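Local atomic coordinates of citryl-CoA lyase (Hydrogenobacter thermophilus, PDB entry 6HXP), a protein that binds coenzyme A and probably catalyses the cleavage of citryl-CoA into acetyl-CoA and oxaloacetate, as a member of the citrate synthase family. Residues Val61-Ile66 and Val219-Glu224; Asp122-Tyr127 and Glu170-Glu175; Met199-Asp202 and Gly208-Ile211. One frame throughout, in Å; residues are numbered along the deposited sequence.

Contact 1 (Val61-Ile66 and Val219-Glu224)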
# COMPACT_ATOMS: atom_id res chain seq x y z
N VAL A 61 20.00 10.13 -4.39
CA VAL A 61 18.78 10.01 -3.58
C VAL A 61 18.65 8.65 -2.87
O VAL A 61 17.55 8.34 -2.43
CB VAL A 61 17.51 10.30 -4.41
CG1 VAL A 61 17.57 11.70 -5.04
CG2 VAL A 61 17.30 9.25 -5.48
N ILE A 62 19.75 7.92 -2.69
CA ILE A 62 19.61 6.54 -2.23
C ILE A 62 19.02 6.40 -0.84
O ILE A 62 18.28 5.44 -0.58
CB ILE A 62 20.92 5.78 -2.40
CG1 ILE A 62 20.64 4.28 -2.31
CG2 ILE A 62 22.00 6.21 -1.41
CD1 ILE A 62 21.77 3.44 -2.81
N ASP A 63 19.29 7.36 0.06
CA ASP A 63 18.67 7.33 1.38
C ASP A 63 18.77 8.70 2.02
O ASP A 63 19.64 9.49 1.68
CB ASP A 63 19.30 6.27 2.33
CG ASP A 63 18.39 5.93 3.50
OD1 ASP A 63 17.23 5.55 3.26
OD2 ASP A 63 18.82 6.15 4.68
N HIS A 64 17.89 8.96 2.99
CA HIS A 64 17.95 10.23 3.72
C HIS A 64 17.73 10.00 5.20
O HIS A 64 17.27 10.89 5.90
CB HIS A 64 16.95 11.24 3.16
CG HIS A 64 17.37 12.66 3.41
ND1 HIS A 64 16.84 13.41 4.46
CD2 HIS A 64 18.35 13.38 2.83
CE1 HIS A 64 17.46 14.58 4.42
NE2 HIS A 64 18.37 14.61 3.45
N GLY A 65 18.00 8.79 5.66
CA GLY A 65 17.92 8.45 7.06
C GLY A 65 16.52 8.09 7.52
O GLY A 65 15.61 7.82 6.73
N ILE A 66 16.39 7.95 8.84
CA ILE A 66 15.15 7.50 9.43
C ILE A 66 14.14 8.60 9.62
O ILE A 66 12.96 8.27 9.82
CB ILE A 66 15.50 6.72 10.73
CG1 ILE A 66 14.41 5.81 11.18
CG2 ILE A 66 15.93 7.67 11.84
CD1 ILE A 66 14.93 4.81 12.26
N VAL A 219 14.53 -0.50 1.57
CA VAL A 219 14.82 -1.90 1.87
C VAL A 219 15.74 -2.00 3.07
O VAL A 219 15.53 -2.82 3.97
CB VAL A 219 15.45 -2.58 0.63
CG1 VAL A 219 16.03 -3.94 1.00
CG2 VAL A 219 14.42 -2.74 -0.50
N ALA A 220 16.82 -1.17 3.07
CA ALA A 220 17.73 -1.21 4.21
C ALA A 220 17.03 -0.90 5.54
O ALA A 220 17.27 -1.57 6.55
CB ALA A 220 18.89 -0.25 3.99
N HIS A 221 16.18 0.12 5.54
CA HIS A 221 15.45 0.52 6.75
C HIS A 221 14.48 -0.57 7.23
O HIS A 221 14.41 -0.85 8.41
CB HIS A 221 14.69 1.83 6.52
CG HIS A 221 15.57 3.02 6.65
ND1 HIS A 221 15.87 3.56 7.90
CD2 HIS A 221 16.26 3.70 5.69
CE1 HIS A 221 16.73 4.56 7.65
NE2 HIS A 221 17.02 4.66 6.34
N VAL A 222 13.73 -1.16 6.30
CA VAL A 222 12.79 -2.19 6.69
C VAL A 222 13.51 -3.43 7.18
O VAL A 222 13.13 -4.04 8.19
CB VAL A 222 11.83 -2.49 5.52
CG1 VAL A 222 10.94 -3.70 5.83
CG2 VAL A 222 10.99 -1.27 5.23
N TYR A 223 14.57 -3.82 6.49
CA TYR A 223 15.35 -4.98 6.93
C TYR A 223 15.91 -4.71 8.35
O TYR A 223 15.91 -5.59 9.21
CB TYR A 223 16.49 -5.25 5.93
CG TYR A 223 17.46 -6.30 6.41
CD1 TYR A 223 17.18 -7.66 6.29
CD2 TYR A 223 18.65 -5.94 7.02
CE1 TYR A 223 18.08 -8.63 6.74
CE2 TYR A 223 19.49 -6.90 7.58
CZ TYR A 223 19.22 -8.24 7.40
OH TYR A 223 20.13 -9.13 7.95
N GLU A 224 16.46 -3.52 8.58
CA GLU A 224 17.00 -3.19 9.89
C GLU A 224 15.90 -3.25 10.96
O GLU A 224 16.10 -3.84 12.03
CB GLU A 224 17.66 -1.80 9.84
CG GLU A 224 18.39 -1.48 11.13
CD GLU A 224 19.09 -0.15 11.10
OE1 GLU A 224 18.43 0.87 10.81
OE2 GLU A 224 20.32 -0.12 11.32
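His221 and Asp63 meet through a histidine-carboxylate hydrogen bond, the polar link of the contact. NE2 of His221 donates to OD2 of Asp63 over 2.9 Å, at a nearly straight 162°, with the acceptor close to the plane of the imidazole. The bond reaches the syn side of the carboxylate. With CG beside the backbone N and anti to the carbonyl carbon (chi1 -82°), the ring of His221 is turned off the helix toward the loop and NE2 leads to Asp63, which comes from the opposite direction.

A second hydrogen bond to the same oxygen lies within the loop. The backbone N of Gly65 donates to OD2 of Asp63 at 2.9 Å, closing an Asx turn; this N-H arrives from well above the carboxylate plane, 67° out of it, whereas NE2 of His221 lies nearer that plane. Thr10 OG1 of the second subunit is also hydrogen-bonded to this oxygen, making three partners for one buried atom. A short carboxylate suits the place because it can serve turn, helix and neighbouring subunit together, while the positive phi of Gly65 is easiest for a glycine.

The remaining touches are van der Waals. CE1 of His221 lies 3.5 Å from the carbonyl carbon of Gly65 and 4.0 Å from CB of Ile66, whose side chain packs against that corner of the ring.

At its other nitrogen, ND1, His221 is hydrogen-bonded to Arg75 of helix 69-79, which also forms a salt bridge with Glu224. The loop joining helices 48-60 and 69-79 is thus tied to helix 206-228 beside the second subunit.

Contact 2 (Asp122-Tyr127 and Glu170-Glu175)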
# COMPACT_ATOMS: atom_id res chain seq x y z
N ASP A 122 11.42 37.53 -17.00
CA ASP A 122 9.97 37.59 -17.16
C ASP A 122 9.27 36.43 -16.50
O ASP A 122 8.27 36.64 -15.80
CB ASP A 122 9.58 37.67 -18.65
CG ASP A 122 9.81 39.04 -19.29
OD1 ASP A 122 10.12 40.01 -18.55
OD2 ASP A 122 9.65 39.15 -20.53
N ILE A 123 9.82 35.21 -16.69
CA ILE A 123 9.27 34.00 -16.09
C ILE A 123 9.29 34.14 -14.56
O ILE A 123 8.28 33.90 -13.93
CB ILE A 123 10.04 32.74 -16.57
CG1 ILE A 123 9.72 32.41 -18.04
CG2 ILE A 123 9.71 31.54 -15.68
CD1 ILE A 123 10.73 31.46 -18.75
N VAL A 124 10.44 34.53 -13.97
CA VAL A 124 10.56 34.68 -12.51
C VAL A 124 9.65 35.81 -12.00
O VAL A 124 8.97 35.63 -10.99
CB VAL A 124 12.04 34.86 -12.07
CG1 VAL A 124 12.15 35.24 -10.59
CG2 VAL A 124 12.84 33.59 -12.36
N LYS A 125 9.61 36.95 -12.69
CA LYS A 125 8.74 38.06 -12.29
C LYS A 125 7.28 37.61 -12.21
O LYS A 125 6.63 37.82 -11.18
CB LYS A 125 8.90 39.25 -13.25
CG LYS A 125 8.13 40.49 -12.84
CD LYS A 125 8.75 41.77 -13.43
CE LYS A 125 8.69 41.85 -14.94
NZ LYS A 125 9.54 42.95 -15.47
N GLU A 126 6.79 36.90 -13.24
CA GLU A 126 5.42 36.36 -13.26
C GLU A 126 5.15 35.44 -12.05
O GLU A 126 4.10 35.57 -11.44
CB GLU A 126 5.17 35.63 -14.59
CG GLU A 126 3.77 35.05 -14.79
CD GLU A 126 3.70 34.03 -15.91
OE1 GLU A 126 3.05 34.32 -16.94
OE2 GLU A 126 4.31 32.95 -15.77
N TYR A 127 6.09 34.54 -11.69
CA TYR A 127 5.89 33.65 -10.53
C TYR A 127 5.91 34.39 -9.22
O TYR A 127 5.08 34.12 -8.36
CB TYR A 127 6.94 32.54 -10.46
CG TYR A 127 6.52 31.27 -11.16
CD1 TYR A 127 6.59 31.17 -12.54
CD2 TYR A 127 6.07 30.17 -10.43
CE1 TYR A 127 6.24 29.99 -13.18
CE2 TYR A 127 5.78 28.96 -11.07
CZ TYR A 127 5.83 28.89 -12.45
OH TYR A 127 5.47 27.76 -13.13
N GLU A 170 19.68 26.86 -13.38
CA GLU A 170 20.62 27.70 -12.60
C GLU A 170 20.40 29.16 -12.84
O GLU A 170 20.53 29.97 -11.91
CB GLU A 170 22.06 27.28 -12.91
CG GLU A 170 22.34 25.87 -12.43
CD GLU A 170 23.77 25.59 -12.06
OE1 GLU A 170 24.63 25.63 -12.97
OE2 GLU A 170 24.06 25.46 -10.85
N ASP A 171 20.04 29.55 -14.08
CA ASP A 171 19.75 30.96 -14.37
C ASP A 171 18.56 31.43 -13.54
O ASP A 171 18.56 32.56 -13.07
CB ASP A 171 19.44 31.18 -15.86
CG ASP A 171 20.65 31.18 -16.77
OD1 ASP A 171 21.79 31.19 -16.24
OD2 ASP A 171 20.47 31.07 -18.00
N VAL A 172 17.54 30.58 -13.35
CA VAL A 172 16.37 30.93 -12.54
C VAL A 172 16.78 31.18 -11.09
O VAL A 172 16.30 32.16 -10.50
CB VAL A 172 15.24 29.85 -12.67
CG1 VAL A 172 14.20 29.97 -11.55
CG2 VAL A 172 14.57 29.92 -14.05
N ALA A 173 17.67 30.36 -10.50
CA ALA A 173 18.09 30.60 -9.11
C ALA A 173 18.75 31.96 -8.98
O ALA A 173 18.46 32.72 -8.05
CB ALA A 173 19.05 29.53 -8.65
N GLU A 174 19.64 32.28 -9.92
CA GLU A 174 20.35 33.56 -9.90
C GLU A 174 19.36 34.72 -10.02
O GLU A 174 19.48 35.72 -9.28
CB GLU A 174 21.39 33.58 -11.04
CG GLU A 174 22.18 34.87 -11.17
CD GLU A 174 23.38 34.79 -12.11
OE1 GLU A 174 23.37 33.94 -13.02
OE2 GLU A 174 24.31 35.61 -11.94
N GLU A 175 18.38 34.59 -10.92
CA GLU A 175 17.36 35.63 -11.11
C GLU A 175 16.43 35.79 -9.91
O GLU A 175 16.03 36.93 -9.61
CB GLU A 175 16.55 35.35 -12.38
CG GLU A 175 15.56 36.42 -12.76
CD GLU A 175 16.17 37.79 -13.03
OE1 GLU A 175 17.36 37.87 -13.44
OE2 GLU A 175 15.44 38.79 -12.86
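Val124 pushes its branched side chain against two residues of the facing helix, Val172 and Glu175. Its CG2 methyl stands 4.0 Å from CG1 of Val172, an apolar touch between branches that cross at a slant. The same side chain meets the aliphatic part of Glu175, with CB of Val124 3.9 Å from CG of Glu175. Compact valines suit this interface, since the CA atoms of Val124 and Val172 are only 6.9 Å apart.

Glu175 serves two purposes here. Its CG, anti to the backbone N (chi1 -174°), lies against Val124, and the bend at the second torsion (chi2 60°) turns the carboxylate away to its own helix, where OE2 is hydrogen-bonded to Gln179 and OE1 forms a salt bridge with Arg178.

Farther out, Val124 also packs on Ile176 and Gln179, and Val172 on Val120 and on Phe109 of helix 101-116. Tyr137 and Ile134, both of which bind coenzyme A, lie beside Val172, their side chains about 3 and 4 Å from its own at the nearest atoms.

With Val172, Glu175, Ile176 and Gln179 around it, Val124 fits the knobs-into-holes pattern, joining helices 120-129 and 164-180 just behind the coenzyme A pocket.

Contact 3 (Met199-Asp202 and Gly208-Ile211)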
# COMPACT_ATOMS: atom_id res chain seq x y z
N MET A 199 17.94 14.90 -20.37
CA MET A 199 17.85 13.56 -20.98
C MET A 199 16.59 13.37 -21.85
O MET A 199 16.44 12.32 -22.45
CB MET A 199 17.82 12.46 -19.89
CG MET A 199 19.10 12.29 -19.12
SD MET A 199 18.85 11.24 -17.71
CE MET A 199 20.47 11.21 -16.98
N GLY A 200 15.67 14.34 -21.87
CA GLY A 200 14.45 14.24 -22.64
C GLY A 200 13.32 13.44 -22.01
O GLY A 200 12.39 13.05 -22.73
N PHE A 201 13.35 13.22 -20.69
CA PHE A 201 12.27 12.53 -20.04
C PHE A 201 11.08 13.43 -19.81
O PHE A 201 11.23 14.62 -19.56
CB PHE A 201 12.71 11.95 -18.70
CG PHE A 201 13.57 10.71 -18.87
CD1 PHE A 201 13.01 9.50 -19.28
CD2 PHE A 201 14.92 10.72 -18.52
CE1 PHE A 201 13.77 8.35 -19.36
CE2 PHE A 201 15.68 9.55 -18.59
CZ PHE A 201 15.10 8.38 -19.02
N ASP A 202 9.89 12.84 -19.87
CA ASP A 202 8.63 13.52 -19.60
C ASP A 202 8.56 13.90 -18.12
O ASP A 202 8.95 13.12 -17.24
CB ASP A 202 7.49 12.55 -19.94
CG ASP A 202 6.07 13.04 -19.72
OD1 ASP A 202 5.89 14.25 -19.41
OD2 ASP A 202 5.15 12.24 -19.88
N GLY A 208 9.34 8.92 -10.60
CA GLY A 208 9.93 7.61 -10.87
C GLY A 208 11.39 7.53 -10.54
O GLY A 208 11.86 6.51 -10.03
N PHE A 209 12.14 8.60 -10.85
CA PHE A 209 13.57 8.59 -10.55
C PHE A 209 13.82 8.52 -9.06
O PHE A 209 14.74 7.80 -8.60
CB PHE A 209 14.28 9.79 -11.19
CG PHE A 209 14.03 9.85 -12.69
CD1 PHE A 209 14.53 8.87 -13.53
CD2 PHE A 209 13.21 10.84 -13.22
CE1 PHE A 209 14.24 8.91 -14.91
CE2 PHE A 209 12.93 10.87 -14.57
CZ PHE A 209 13.41 9.89 -15.39
N PHE A 210 13.04 9.27 -8.31
CA PHE A 210 13.12 9.28 -6.85
C PHE A 210 12.76 7.95 -6.25
O PHE A 210 13.51 7.41 -5.44
CB PHE A 210 12.24 10.39 -6.28
CG PHE A 210 12.37 10.59 -4.80
CD1 PHE A 210 13.60 10.88 -4.23
CD2 PHE A 210 11.27 10.56 -3.98
CE1 PHE A 210 13.72 11.12 -2.86
CE2 PHE A 210 11.40 10.79 -2.61
CZ PHE A 210 12.61 11.01 -2.05
N ILE A 211 11.70 7.34 -6.76
CA ILE A 211 11.32 6.03 -6.24
C ILE A 211 12.39 5.01 -6.48
O ILE A 211 12.76 4.24 -5.59
CB ILE A 211 10.00 5.60 -6.90
CG1 ILE A 211 8.82 6.51 -6.46
CG2 ILE A 211 9.69 4.11 -6.55
CD1 ILE A 211 7.69 6.48 -7.36
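The backbone O of Phe201, the residue whose ring meets Phe209, takes a hydrogen bond from NE2 of Gln111, which fixes the chain where it leaves helix 188-198. Just before it, Gly200 ends that helix in a Schellman motif; its positive phi comes easily to a glycine and turns the backbone so that Phe201 faces helix 206-228.

Across the contact the two phenylalanines form a T-shaped, edge-to-face pair. The ring centroids are 4.9 Å apart and the planes are inclined at 61°, with Phe209 offering its edge and Phe201 its face. With CG beside the backbone N and anti to the carbonyl carbon (chi1 -55°), the ring of Phe209 extends from the helix toward the loop. Flat apolar rings suit this buried place: Phe201 also makes an edge-to-face pair with Tyr38 and packs on Leu41 and Met107, while Phe209 packs on Leu41, Met54 and Met57.

Replacing Phe201 by an alanine would probably leave the edge of Phe209 without a ring face to rest on and open a gap beside Tyr38.

CZ of Phe209 stands 3.6 Å from both CD2 and CG of Phe201, over the ring face but displaced toward its rim.

How the contacts relate
All three contacts lie within the family's C-terminal domain region of this largely helical chain. Contact 1 closes the longest loop in sequence, and contacts 2 and 3 are nested inside it, one after the other. Contacts 1 and 3 share helix 206-228, with centres about 21 Å apart, and touch where CB of Val61 packs 4.0 Å from CD1 of Phe210; both also reach the second subunit. Contact 2 stands apart, its centre about 35 Å from that of contact 1 and about 23 Å from that of contact 3, with no other chain touching its segments. The long helix thus links core packing with the subunit interface, while contact 2 borders the coenzyme A site.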